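Local structure of quinone reductase (Klebsiella pneumoniae subsp. pneumoniae, 4GI5) at residues F44-L49 / V56-L61; M64-G69 / V104-K109; R137-G142 / G201-P206; D193-I198 / L211-F216. The protein binds FAD in a flavodoxin-like fold and probably acts as an NAD(P)H dehydrogenase that reduces quinones. All coordinates share one frame; numbering follows the deposited sequence.

Interaction 1 (F44-L49 / V56-L61)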
loop_
_atom_site.group_PDB
_atom_site.type_symbol
_atom_site.label_atom_id
_atom_site.label_comp_id
_atom_site.label_asym_id
_atom_site.label_seq_id
_atom_site.Cartn_x
_atom_site.Cartn_y
_atom_site.Cartn_z
ATOM N N PHE B 44 -12.984 10.371 -19.901
ATOM C CA PHE B 44 -13.019 11.800 -19.867
ATOM C C PHE B 44 -11.638 12.355 -19.924
ATOM O O PHE B 44 -11.348 13.306 -20.685
ATOM C CB PHE B 44 -13.805 12.303 -18.647
ATOM C CG PHE B 44 -13.893 13.780 -18.552
ATOM C CD1 PHE B 44 -14.964 14.445 -19.213
ATOM C CD2 PHE B 44 -12.897 14.512 -17.972
ATOM C CE1 PHE B 44 -15.029 15.823 -19.200
ATOM C CE2 PHE B 44 -12.916 15.916 -17.947
ATOM C CZ PHE B 44 -14.009 16.574 -18.546
ATOM N N ALA B 45 -10.719 11.847 -19.060
ATOM C CA ALA B 45 -9.387 12.427 -19.010
ATOM C C ALA B 45 -8.629 12.233 -20.316
ATOM O O ALA B 45 -7.954 13.184 -20.805
ATOM C CB ALA B 45 -8.537 11.773 -17.896
ATOM N N ILE B 46 -8.742 11.048 -20.873
ATOM C CA ILE B 46 -8.004 10.724 -22.111
ATOM C C ILE B 46 -8.537 11.692 -23.215
ATOM O O ILE B 46 -7.710 12.370 -23.904
ATOM C CB ILE B 46 -8.256 9.326 -22.550
ATOM C CG1 ILE B 46 -7.508 8.314 -21.644
ATOM C CG2 ILE B 46 -7.679 9.032 -23.938
ATOM C CD1 ILE B 46 -7.956 6.925 -21.811
ATOM N N ARG B 47 -9.850 11.765 -23.329
ATOM C CA ARG B 47 -10.403 12.707 -24.370
ATOM C C ARG B 47 -10.062 14.132 -24.129
ATOM O O ARG B 47 -9.760 14.900 -25.112
ATOM C CB ARG B 47 -11.880 12.489 -24.564
ATOM C CG ARG B 47 -12.175 11.121 -25.044
ATOM C CD ARG B 47 -13.665 10.968 -25.372
ATOM N NE ARG B 47 -14.002 9.531 -25.417
ATOM C CZ ARG B 47 -14.816 8.897 -24.551
ATOM N NH1 ARG B 47 -15.396 9.555 -23.523
ATOM N NH2 ARG B 47 -15.032 7.585 -24.695
ATOM N N HIS B 48 -10.109 14.591 -22.891
ATOM C CA HIS B 48 -9.782 15.948 -22.575
ATOM C C HIS B 48 -8.358 16.270 -22.985
ATOM O O HIS B 48 -8.040 17.380 -23.515
ATOM C CB HIS B 48 -10.027 16.230 -21.076
ATOM C CG HIS B 48 -10.065 17.664 -20.753
ATOM N ND1 HIS B 48 -8.955 18.366 -20.392
ATOM C CD2 HIS B 48 -11.085 18.562 -20.825
ATOM C CE1 HIS B 48 -9.283 19.624 -20.176
ATOM N NE2 HIS B 48 -10.567 19.765 -20.428
ATOM N N LEU B 49 -7.417 15.372 -22.634
ATOM C CA LEU B 49 -5.995 15.603 -22.957
ATOM C C LEU B 49 -5.746 15.579 -24.506
ATOM O O LEU B 49 -4.960 16.434 -25.004
ATOM C CB LEU B 49 -5.144 14.531 -22.308
ATOM C CG LEU B 49 -4.986 14.756 -20.804
ATOM C CD1 LEU B 49 -4.448 13.442 -20.216
ATOM C CD2 LEU B 49 -4.125 15.969 -20.462
ATOM N N VAL B 56 -1.258 10.745 -25.580
ATOM C CA VAL B 56 -1.668 9.941 -24.359
ATOM C C VAL B 56 -1.370 8.499 -24.643
ATOM O O VAL B 56 -1.771 7.967 -25.649
ATOM C CB VAL B 56 -3.139 10.116 -23.975
ATOM C CG1 VAL B 56 -3.420 9.300 -22.688
ATOM C CG2 VAL B 56 -3.472 11.560 -23.718
ATOM N N GLN B 57 -0.590 7.819 -23.789
ATOM C CA GLN B 57 -0.562 6.386 -23.769
ATOM C C GLN B 57 -1.209 5.891 -22.434
ATOM O O GLN B 57 -1.183 6.613 -21.448
ATOM C CB GLN B 57 0.857 5.854 -23.855
ATOM C CG GLN B 57 1.551 5.980 -25.232
ATOM C CD GLN B 57 2.804 5.116 -25.254
ATOM O OE1 GLN B 57 3.895 5.581 -25.081
ATOM N NE2 GLN B 57 2.607 3.835 -25.334
ATOM N N VAL B 58 -1.780 4.716 -22.481
ATOM C CA VAL B 58 -2.584 4.164 -21.350
ATOM C C VAL B 58 -2.079 2.835 -21.038
ATOM O O VAL B 58 -1.824 2.015 -21.924
ATOM C CB VAL B 58 -4.070 4.086 -21.668
ATOM C CG1 VAL B 58 -4.844 3.579 -20.417
ATOM C CG2 VAL B 58 -4.547 5.469 -22.004
ATOM N N SER B 59 -1.933 2.541 -19.718
ATOM C CA SER B 59 -1.690 1.192 -19.310
ATOM C C SER B 59 -2.902 0.791 -18.470
ATOM O O SER B 59 -2.940 1.030 -17.263
ATOM C CB SER B 59 -0.392 1.082 -18.484
ATOM O OG SER B 59 0.733 1.299 -19.310
ATOM N N ASP B 60 -3.857 0.116 -19.101
ATOM C CA ASP B 60 -5.048 -0.331 -18.469
ATOM C C ASP B 60 -4.746 -1.710 -17.960
ATOM O O ASP B 60 -4.715 -2.757 -18.690
ATOM C CB ASP B 60 -6.228 -0.271 -19.465
ATOM C CG ASP B 60 -7.508 -0.807 -18.878
ATOM O OD1 ASP B 60 -7.590 -1.620 -17.874
ATOM O OD2 ASP B 60 -8.580 -0.444 -19.487
ATOM N N LEU B 61 -4.373 -1.782 -16.673
ATOM C CA LEU B 61 -3.816 -3.035 -16.157
ATOM C C LEU B 61 -4.702 -4.269 -16.206
ATOM O O LEU B 61 -4.215 -5.336 -16.618
ATOM C CB LEU B 61 -3.325 -2.825 -14.707
ATOM C CG LEU B 61 -2.315 -1.692 -14.582
ATOM C CD1 LEU B 61 -1.946 -1.470 -13.086
ATOM C CD2 LEU B 61 -1.051 -1.854 -15.407
#

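Interaction 2 (M64-G69 / V104-K109)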
loop_
_atom_site.group_PDB
_atom_site.type_symbol
_atom_site.label_atom_id
_atom_site.label_comp_id
_atom_site.label_asym_id
_atom_site.label_seq_id
_atom_site.Cartn_x
_atom_site.Cartn_y
_atom_site.Cartn_z
HETATM N N MSE B 64 -4.971 -5.423 -19.869
HETATM C CA MSE B 64 -3.714 -6.039 -20.314
HETATM C C MSE B 64 -3.462 -7.393 -19.580
HETATM O O MSE B 64 -2.479 -8.010 -19.807
HETATM C CB MSE B 64 -2.518 -5.103 -20.000
HETATM C CG MSE B 64 -2.576 -3.841 -20.762
HETATM SE SE MSE B 64 -1.262 -2.630 -19.685
HETATM C CE MSE B 64 -0.624 -3.087 -21.269
ATOM N N ARG B 65 -4.313 -7.774 -18.642
ATOM C CA ARG B 65 -4.178 -8.967 -17.772
ATOM C C ARG B 65 -2.775 -8.921 -17.111
ATOM O O ARG B 65 -1.978 -9.818 -17.125
ATOM C CB ARG B 65 -4.366 -10.277 -18.541
ATOM C CG ARG B 65 -5.697 -10.275 -19.326
ATOM C CD ARG B 65 -5.776 -11.478 -20.274
ATOM N NE ARG B 65 -6.072 -12.642 -19.452
ATOM C CZ ARG B 65 -5.241 -13.660 -19.158
ATOM N NH1 ARG B 65 -3.985 -13.733 -19.632
ATOM N NH2 ARG B 65 -5.683 -14.631 -18.360
ATOM N N TRP B 66 -2.494 -7.774 -16.562
ATOM C CA TRP B 66 -1.159 -7.471 -16.013
ATOM C C TRP B 66 -0.820 -8.482 -14.898
ATOM O O TRP B 66 -1.608 -8.673 -13.969
ATOM C CB TRP B 66 -1.218 -6.052 -15.407
ATOM C CG TRP B 66 0.137 -5.655 -14.815
ATOM C CD1 TRP B 66 0.463 -5.603 -13.450
ATOM C CD2 TRP B 66 1.326 -5.340 -15.516
ATOM N NE1 TRP B 66 1.768 -5.295 -13.320
ATOM C CE2 TRP B 66 2.353 -5.173 -14.561
ATOM C CE3 TRP B 66 1.661 -5.245 -16.883
ATOM C CZ2 TRP B 66 3.656 -4.820 -14.904
ATOM C CZ3 TRP B 66 2.989 -4.864 -17.212
ATOM C CH2 TRP B 66 3.966 -4.701 -16.265
ATOM N N LYS B 67 0.382 -9.058 -14.941
ATOM C CA LYS B 67 0.825 -9.945 -13.925
ATOM C C LYS B 67 1.250 -9.202 -12.649
ATOM O O LYS B 67 2.146 -8.359 -12.738
ATOM C CB LYS B 67 2.055 -10.750 -14.417
ATOM C CG LYS B 67 2.697 -11.700 -13.421
ATOM C CD LYS B 67 3.884 -12.524 -13.970
ATOM C CE LYS B 67 4.750 -13.138 -12.839
ATOM N NZ LYS B 67 5.905 -13.667 -13.504
ATOM N N ALA B 68 0.583 -9.485 -11.548
ATOM C CA ALA B 68 0.884 -8.671 -10.329
ATOM C C ALA B 68 2.014 -9.139 -9.418
ATOM O O ALA B 68 2.616 -8.301 -8.763
ATOM C CB ALA B 68 -0.391 -8.595 -9.481
ATOM N N GLY B 69 2.307 -10.429 -9.337
ATOM C CA GLY B 69 3.211 -11.009 -8.388
ATOM C C GLY B 69 4.603 -11.099 -8.920
ATOM O O GLY B 69 4.856 -11.956 -9.783
ATOM N N VAL B 104 9.494 -4.477 -19.709
ATOM C CA VAL B 104 10.288 -3.591 -20.576
ATOM C C VAL B 104 9.382 -2.573 -21.258
ATOM O O VAL B 104 9.684 -1.393 -21.328
ATOM C CB VAL B 104 11.021 -4.466 -21.650
ATOM C CG1 VAL B 104 11.676 -3.558 -22.715
ATOM C CG2 VAL B 104 12.061 -5.312 -20.995
ATOM N N ALA B 105 8.215 -2.960 -21.721
ATOM C CA ALA B 105 7.307 -2.028 -22.413
ATOM C C ALA B 105 6.788 -0.924 -21.494
ATOM O O ALA B 105 6.679 0.236 -21.893
ATOM C CB ALA B 105 6.145 -2.816 -23.041
ATOM N N GLU B 106 6.550 -1.292 -20.222
ATOM C CA GLU B 106 6.201 -0.230 -19.243
ATOM C C GLU B 106 7.305 0.742 -18.959
ATOM O O GLU B 106 7.080 1.938 -18.815
ATOM C CB GLU B 106 5.646 -0.860 -17.966
ATOM C CG GLU B 106 4.362 -1.722 -18.148
ATOM C CD GLU B 106 3.262 -0.955 -18.751
ATOM O OE1 GLU B 106 2.812 0.105 -18.219
ATOM O OE2 GLU B 106 2.824 -1.358 -19.929
ATOM N N GLN B 107 8.526 0.224 -18.812
ATOM C CA GLN B 107 9.645 1.061 -18.578
ATOM C C GLN B 107 9.839 2.045 -19.759
ATOM O O GLN B 107 10.084 3.244 -19.561
ATOM C CB GLN B 107 10.913 0.255 -18.369
ATOM C CG GLN B 107 10.824 -0.620 -17.125
ATOM C CD GLN B 107 12.023 -1.448 -16.846
ATOM O OE1 GLN B 107 12.861 -1.726 -17.729
ATOM N NE2 GLN B 107 12.066 -1.975 -15.634
ATOM N N GLU B 108 9.653 1.523 -20.981
ATOM C CA GLU B 108 9.764 2.437 -22.180
ATOM C C GLU B 108 8.678 3.504 -22.176
ATOM O O GLU B 108 8.960 4.642 -22.514
ATOM C CB GLU B 108 9.735 1.542 -23.481
ATOM C CG GLU B 108 11.091 0.870 -23.594
ATOM C CD GLU B 108 11.243 -0.159 -24.725
ATOM O OE1 GLU B 108 10.212 -0.574 -25.307
ATOM O OE2 GLU B 108 12.410 -0.599 -24.980
ATOM N N LYS B 109 7.443 3.166 -21.718
ATOM C CA LYS B 109 6.375 4.167 -21.605
ATOM C C LYS B 109 6.749 5.274 -20.646
ATOM O O LYS B 109 6.522 6.464 -20.889
ATOM C CB LYS B 109 5.046 3.562 -21.219
ATOM C CG LYS B 109 4.397 2.703 -22.284
ATOM C CD LYS B 109 3.223 1.946 -21.640
ATOM C CE LYS B 109 2.677 0.900 -22.549
ATOM N NZ LYS B 109 1.444 0.281 -21.873
#

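Interaction 3 (R137-G142 / G201-P206)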
loop_
_atom_site.group_PDB
_atom_site.type_symbol
_atom_site.label_atom_id
_atom_site.label_comp_id
_atom_site.label_asym_id
_atom_site.label_seq_id
_atom_site.Cartn_x
_atom_site.Cartn_y
_atom_site.Cartn_z
ATOM N N ARG B 137 6.948 -4.713 -10.074
ATOM C CA ARG B 137 7.593 -5.337 -11.237
ATOM C C ARG B 137 8.278 -4.362 -12.177
ATOM O O ARG B 137 9.313 -4.714 -12.773
ATOM C CB ARG B 137 6.631 -6.250 -11.948
ATOM C CG ARG B 137 6.198 -7.420 -11.124
ATOM C CD ARG B 137 5.092 -8.341 -11.704
ATOM N NE ARG B 137 5.680 -9.018 -12.905
ATOM C CZ ARG B 137 5.331 -8.762 -14.172
ATOM N NH1 ARG B 137 4.378 -7.883 -14.535
ATOM N NH2 ARG B 137 6.082 -9.358 -15.152
ATOM N N VAL B 138 7.746 -3.178 -12.344
ATOM C CA VAL B 138 8.314 -2.217 -13.303
ATOM C C VAL B 138 9.497 -1.458 -12.674
ATOM O O VAL B 138 10.434 -1.067 -13.346
ATOM C CB VAL B 138 7.255 -1.254 -13.782
ATOM C CG1 VAL B 138 7.749 -0.112 -14.638
ATOM C CG2 VAL B 138 6.187 -2.033 -14.534
ATOM N N TYR B 139 9.436 -1.218 -11.337
ATOM C CA TYR B 139 10.418 -0.367 -10.687
ATOM C C TYR B 139 11.658 -1.174 -10.371
ATOM O O TYR B 139 11.951 -1.524 -9.227
ATOM C CB TYR B 139 9.809 0.245 -9.384
ATOM C CG TYR B 139 9.107 1.521 -9.544
ATOM C CD1 TYR B 139 8.575 1.946 -10.763
ATOM C CD2 TYR B 139 8.849 2.332 -8.407
ATOM C CE1 TYR B 139 7.922 3.132 -10.939
ATOM C CE2 TYR B 139 8.185 3.538 -8.557
ATOM C CZ TYR B 139 7.774 4.017 -9.803
ATOM O OH TYR B 139 7.138 5.216 -9.811
ATOM N N ALA B 140 12.399 -1.530 -11.398
ATOM C CA ALA B 140 13.577 -2.393 -11.244
ATOM C C ALA B 140 14.834 -1.743 -10.591
ATOM O O ALA B 140 15.016 -0.531 -10.615
ATOM C CB ALA B 140 13.966 -2.897 -12.684
ATOM N N TRP B 141 15.707 -2.623 -10.171
ATOM C CA TRP B 141 17.009 -2.266 -9.662
ATOM C C TRP B 141 17.880 -1.749 -10.791
ATOM O O TRP B 141 18.093 -2.513 -11.741
ATOM C CB TRP B 141 17.663 -3.407 -8.948
ATOM C CG TRP B 141 19.023 -3.018 -8.339
ATOM C CD1 TRP B 141 20.138 -2.386 -9.001
ATOM C CD2 TRP B 141 19.460 -3.218 -7.014
ATOM N NE1 TRP B 141 21.156 -2.185 -8.130
ATOM C CE2 TRP B 141 20.802 -2.723 -6.926
ATOM C CE3 TRP B 141 18.881 -3.779 -5.927
ATOM C CZ2 TRP B 141 21.533 -2.761 -5.768
ATOM C CZ3 TRP B 141 19.595 -3.822 -4.751
ATOM C CH2 TRP B 141 20.917 -3.312 -4.677
ATOM N N GLY B 142 18.262 -0.505 -10.784
ATOM C CA GLY B 142 18.960 0.139 -11.915
ATOM C C GLY B 142 18.048 1.100 -12.610
ATOM O O GLY B 142 18.526 1.874 -13.456
ATOM N N GLY B 201 7.135 7.820 -1.300
ATOM C CA GLY B 201 7.894 6.593 -1.444
ATOM C C GLY B 201 7.976 5.962 -2.795
ATOM O O GLY B 201 8.919 5.271 -3.105
HETATM N N MSE B 202 6.999 6.268 -3.655
HETATM C CA MSE B 202 6.909 5.671 -4.965
HETATM C C MSE B 202 7.095 6.676 -6.111
HETATM O O MSE B 202 7.446 6.297 -7.260
HETATM C CB MSE B 202 5.637 4.836 -5.210
HETATM C CG MSE B 202 5.494 3.735 -4.179
HETATM SE SE MSE B 202 3.739 2.868 -4.523
HETATM C CE MSE B 202 3.432 2.355 -2.694
ATOM N N LEU B 203 6.771 7.952 -5.880
ATOM C CA LEU B 203 6.784 8.963 -6.920
ATOM C C LEU B 203 7.996 9.891 -6.731
ATOM O O LEU B 203 8.849 9.983 -7.617
ATOM C CB LEU B 203 5.459 9.706 -6.990
ATOM C CG LEU B 203 4.203 8.856 -7.313
ATOM C CD1 LEU B 203 2.992 9.775 -7.408
ATOM C CD2 LEU B 203 4.404 7.985 -8.496
ATOM N N PHE B 204 8.065 10.529 -5.577
ATOM C CA PHE B 204 9.222 11.436 -5.332
ATOM C C PHE B 204 10.495 10.605 -5.278
ATOM O O PHE B 204 11.587 11.056 -5.736
ATOM C CB PHE B 204 9.039 12.136 -4.024
ATOM C CG PHE B 204 10.104 13.198 -3.719
ATOM C CD1 PHE B 204 10.327 14.316 -4.572
ATOM C CD2 PHE B 204 10.846 13.061 -2.568
ATOM C CE1 PHE B 204 11.293 15.236 -4.312
ATOM C CE2 PHE B 204 11.791 14.018 -2.265
ATOM C CZ PHE B 204 12.003 15.050 -3.143
ATOM N N TYR B 205 10.441 9.376 -4.770
ATOM C CA TYR B 205 11.615 8.483 -4.624
ATOM C C TYR B 205 12.425 8.374 -5.919
ATOM O O TYR B 205 13.612 8.639 -5.917
ATOM C CB TYR B 205 11.166 7.098 -4.035
ATOM C CG TYR B 205 12.262 6.149 -3.731
ATOM C CD1 TYR B 205 13.090 5.643 -4.727
ATOM C CD2 TYR B 205 12.436 5.702 -2.409
ATOM C CE1 TYR B 205 14.115 4.777 -4.383
ATOM C CE2 TYR B 205 13.411 4.813 -2.082
ATOM C CZ TYR B 205 14.263 4.384 -3.058
ATOM O OH TYR B 205 15.329 3.576 -2.698
ATOM N N PRO B 206 11.844 7.976 -7.059
ATOM C CA PRO B 206 12.640 7.854 -8.295
ATOM C C PRO B 206 12.742 9.185 -9.114
ATOM O O PRO B 206 13.191 9.172 -10.258
ATOM C CB PRO B 206 11.885 6.756 -9.070
ATOM C CG PRO B 206 10.454 6.963 -8.644
ATOM C CD PRO B 206 10.534 7.260 -7.205
#

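Interaction 4 (D193-I198 / L211-F216)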
loop_
_atom_site.group_PDB
_atom_site.type_symbol
_atom_site.label_atom_id
_atom_site.label_comp_id
_atom_site.label_asym_id
_atom_site.label_seq_id
_atom_site.Cartn_x
_atom_site.Cartn_y
_atom_site.Cartn_z
ATOM N N ASP B 193 -1.258 11.964 4.564
ATOM C CA ASP B 193 -0.400 11.063 5.284
ATOM C C ASP B 193 -0.655 9.641 4.810
ATOM O O ASP B 193 0.302 8.847 4.699
ATOM C CB ASP B 193 -0.712 11.207 6.788
ATOM C CG ASP B 193 -0.260 12.541 7.400
ATOM O OD1 ASP B 193 0.586 13.204 6.867
ATOM O OD2 ASP B 193 -0.735 12.782 8.516
ATOM N N ILE B 194 -1.921 9.206 4.620
ATOM C CA ILE B 194 -2.184 7.892 4.069
ATOM C C ILE B 194 -1.574 7.684 2.667
ATOM O O ILE B 194 -1.051 6.626 2.386
ATOM C CB ILE B 194 -3.748 7.715 3.881
ATOM C CG1 ILE B 194 -4.370 7.746 5.242
ATOM C CG2 ILE B 194 -4.119 6.473 2.997
ATOM C CD1 ILE B 194 -3.934 6.685 6.205
ATOM N N LEU B 195 -1.525 8.737 1.863
ATOM C CA LEU B 195 -0.917 8.670 0.555
ATOM C C LEU B 195 0.655 8.828 0.545
ATOM O O LEU B 195 1.240 8.741 -0.524
ATOM C CB LEU B 195 -1.458 9.729 -0.370
ATOM C CG LEU B 195 -2.983 9.497 -0.684
ATOM C CD1 LEU B 195 -3.504 10.676 -1.503
ATOM C CD2 LEU B 195 -3.263 8.146 -1.346
ATOM N N PHE B 196 1.271 9.185 1.684
ATOM C CA PHE B 196 2.692 9.413 1.715
ATOM C C PHE B 196 3.544 8.247 1.209
ATOM O O PHE B 196 4.533 8.477 0.447
ATOM C CB PHE B 196 3.108 9.816 3.123
ATOM C CG PHE B 196 4.555 10.166 3.321
ATOM C CD1 PHE B 196 5.517 9.193 3.501
ATOM C CD2 PHE B 196 4.976 11.506 3.306
ATOM C CE1 PHE B 196 6.847 9.516 3.754
ATOM C CE2 PHE B 196 6.330 11.807 3.546
ATOM C CZ PHE B 196 7.232 10.811 3.770
ATOM N N PRO B 197 3.239 6.994 1.557
ATOM C CA PRO B 197 4.091 5.903 0.995
ATOM C C PRO B 197 4.070 5.892 -0.522
ATOM O O PRO B 197 5.034 5.541 -1.131
ATOM C CB PRO B 197 3.452 4.602 1.526
ATOM C CG PRO B 197 2.715 5.041 2.759
ATOM C CD PRO B 197 2.291 6.487 2.566
ATOM N N ILE B 198 2.946 6.282 -1.123
ATOM C CA ILE B 198 2.875 6.393 -2.576
ATOM C C ILE B 198 3.579 7.678 -3.085
ATOM O O ILE B 198 4.435 7.639 -3.922
ATOM C CB ILE B 198 1.427 6.329 -3.088
ATOM C CG1 ILE B 198 0.746 5.008 -2.668
ATOM C CG2 ILE B 198 1.429 6.539 -4.586
ATOM C CD1 ILE B 198 -0.793 4.994 -2.768
ATOM N N LEU B 211 2.668 16.296 -8.157
ATOM C CA LEU B 211 1.620 17.269 -7.993
ATOM C C LEU B 211 0.681 16.877 -6.886
ATOM O O LEU B 211 0.513 15.675 -6.602
ATOM C CB LEU B 211 0.871 17.418 -9.306
ATOM C CG LEU B 211 1.719 17.654 -10.530
ATOM C CD1 LEU B 211 0.805 17.887 -11.678
ATOM C CD2 LEU B 211 2.536 18.878 -10.323
ATOM N N PRO B 212 -0.040 17.833 -6.271
ATOM C CA PRO B 212 -1.095 17.490 -5.309
ATOM C C PRO B 212 -2.093 16.538 -5.900
ATOM O O PRO B 212 -2.382 16.655 -7.109
ATOM C CB PRO B 212 -1.772 18.849 -5.003
ATOM C CG PRO B 212 -0.667 19.822 -5.236
ATOM C CD PRO B 212 0.055 19.321 -6.450
ATOM N N PRO B 213 -2.500 15.537 -5.147
ATOM C CA PRO B 213 -3.417 14.539 -5.706
ATOM C C PRO B 213 -4.803 15.107 -5.952
ATOM O O PRO B 213 -5.180 16.054 -5.262
ATOM C CB PRO B 213 -3.443 13.487 -4.611
ATOM C CG PRO B 213 -3.187 14.237 -3.327
ATOM C CD PRO B 213 -2.215 15.278 -3.735
ATOM N N LEU B 214 -5.533 14.486 -6.859
ATOM C CA LEU B 214 -6.937 14.770 -7.050
ATOM C C LEU B 214 -7.719 13.617 -6.407
ATOM O O LEU B 214 -7.578 12.476 -6.845
ATOM C CB LEU B 214 -7.215 14.778 -8.534
ATOM C CG LEU B 214 -8.679 14.987 -8.883
ATOM C CD1 LEU B 214 -9.259 16.254 -8.274
ATOM C CD2 LEU B 214 -8.817 15.020 -10.383
ATOM N N VAL B 215 -8.337 13.911 -5.314
ATOM C CA VAL B 215 -9.092 12.926 -4.562
ATOM C C VAL B 215 -10.574 13.285 -4.453
ATOM O O VAL B 215 -10.951 14.406 -4.043
ATOM C CB VAL B 215 -8.545 12.761 -3.120
ATOM C CG1 VAL B 215 -9.247 11.648 -2.366
ATOM C CG2 VAL B 215 -7.049 12.547 -3.189
ATOM N N PHE B 216 -11.398 12.337 -4.884
ATOM C CA PHE B 216 -12.820 12.433 -4.776
ATOM C C PHE B 216 -13.360 11.573 -3.628
ATOM O O PHE B 216 -12.965 10.416 -3.438
ATOM C CB PHE B 216 -13.484 11.981 -6.066
ATOM C CG PHE B 216 -13.103 12.789 -7.278
ATOM C CD1 PHE B 216 -13.206 14.209 -7.285
ATOM C CD2 PHE B 216 -12.532 12.205 -8.359
ATOM C CE1 PHE B 216 -12.887 14.948 -8.414
ATOM C CE2 PHE B 216 -12.213 12.998 -9.511
ATOM C CZ PHE B 216 -12.399 14.300 -9.536
#

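Interaction 1 (F44-L49 / V56-L61)
I46 and L49 on helix 44-49 lie against V56 and V58 on strand 56-60, the two short axes running nearly antiparallel at 163° with a closest approach of 9.6 Å. The closest backbone pair is I46 and V56, whose CA atoms are 6.8 Å apart. I46 stretches its longer branch across the gap. With CG1 beside the backbone N (chi1 -74°) and CD1 extended beyond it, its terminal methyl reaches V58, CD1 to CG2 3.7 Å, and the two side chains cross at about a right angle. L49 presents mainly its root: its CB lies 3.7 Å from V56 CG2, and its CD1 meets the same methyl at 4.1 Å. In both valines CG2, beside the backbone N, makes the closer contact; V56 CG1 also lies 4.3 Å from I46 CG1. The contact is apolar throughout. It joins two elements of the beta-alpha-beta unit made by strand 24-29, helix 37-51 and strand 55-60. Strand 55-60 is an outermost strand of the parallel sheet and bonds through its backbone to strand 24-29, which L49 also touches through V25. F44, A45 and H48 pack on helix 224-239, which lies beside helix 37-51 on the same layer.

Interaction 2 (M64-G69 / V104-K109)
The loop that leaves strand 55-60 of the flavodoxin-like fold drapes M64 and W66 over helix 101-112, where they meet E106 and K109. W66 supplies the apolar half of the contact. The CH2-CZ3 side of its six-membered ring meets the CG methylene of E106, W66 CH2 to E106 CG 3.5 Å, with CZ3 to CG only slightly longer. The methylene comes obliquely, the two side chains slide past each other in opposite directions, and the ring and carboxylate planes are turned 68° apart. M64, a selenomethionine, ends beside the ion pair of K109 and E106, its tip facing that of K109; the bond angle at its SE is strained, so the modelled position of CE, and any close contact resting on it, is doubtful. E106 is bent at its second torsion (chi2 -58°), which folds the carboxylate back toward K109, while K109 reaches it as an extended chain. The resulting salt bridge, K109 NZ to E106 OE2 2.9 Å, meets the syn side of the oxygen and is 15° out of the carboxylate plane. S59 OG and W134 NE1 satisfy E106 OE1. Both carboxylate oxygens of the buried E106 are therefore engaged, which should fix its rotation and probably favours the charged form, while the loop adds the six-membered ring of the indole as apolar cover, perhaps with the selenomethionine end.

Interaction 3 (R137-G142 / G201-P206)
Y139, the first residue beyond helix 129-138 to leave helical geometry and the centre of an inverse gamma turn, sends its side chain toward M202 and P206. Its CB points at segment 201-206. The ring then carries one side along this segment: CE2 is 4.1 Å from P206 CG and 4.4 Å from M202 CB, and it also passes 3.1 Å from M202 O. The proline crosses the tyrosine at about a right angle and stands obliquely to the ring. At the tip, OH donates a hydrogen bond to M202 O, 2.8 Å long. This oxygen lies at the ring edge, in its plane; seen from the carbonyl, the hydroxyl stands at a C=O...O angle of 157° and is tilted 23° from the carbonyl plane. Y139 OH also lies 3.9 Å from P206 CG, and L203 CD2 approaches it slightly farther off. W124 of the second subunit meets the Y139 ring edge-to-face, which places the contact at the dimer interface. M202 O belongs to a wider pi-type turn of helix 196-204, and all four touching residues are buried. The phenol therefore gives this main-chain oxygen a polar partner within largely apolar surroundings, while the hydrogen bond, P206 and W124 of the second subunit should together limit movement of the ring.

Interaction 4 (D193-I198 / L211-F216)
L195, at the junction between helices 191-194 and 196-204, extends one methyl to P213 and V215 beside the last strand of the sheet. Its CG lies beside the backbone N, opposite the carbonyl carbon (chi1 -66°), and CD1 continues anti to CA (chi2 174°). This extended branch makes both contacts. CD1 sits 4.0 Å from P213 CG and 4.2 Å from P213 CB, so it rests on the outer part of a pyrrolidine ring puckered C-gamma endo; the two side chains cross obliquely. The same L195 CD1 reaches V215 CG2 at 4.3 Å. V215 offers this branch because CG1 is anti to its backbone N (chi1 -175°), leaving CG2 beside the N. P213 and V215 both point CB toward L195, whereas L214 between them packs on L234 of helix 224-239. I194, F196 and P197 pack on the second subunit, so the contact bridges the sheet edge and a helical layer at the dimer interface; the side chain of L195 is about 5 Å from that of L122, an FAD-binding residue. Only carbon meets carbon here, over 74 Å² of buried surface: the attraction is dispersive and hydrophobic, with little directional demand.

How the interactions relate
Interactions 1 and 4 reach opposite outer strands of the parallel sheet, their centres 20 Å apart. S59 from interaction 1 connects to interaction 2, its OG 2.6 Å from E106 OE1 and 2.8 Å from K109 NZ. Interaction 2 in turn joins interaction 3 through Q107 NE2 and V138 O, 3.0 Å apart. Interactions 3 and 4 share helix 196-204, where G201 N and F196 O are 3.2 Å apart, and both lie against the second subunit, as does A68 of interaction 2. The side chain of Y139 in interaction 3 is about 6 Å from a bound FAD. The side chain of V215 in interaction 4 is about 8 Å from a bound FAD.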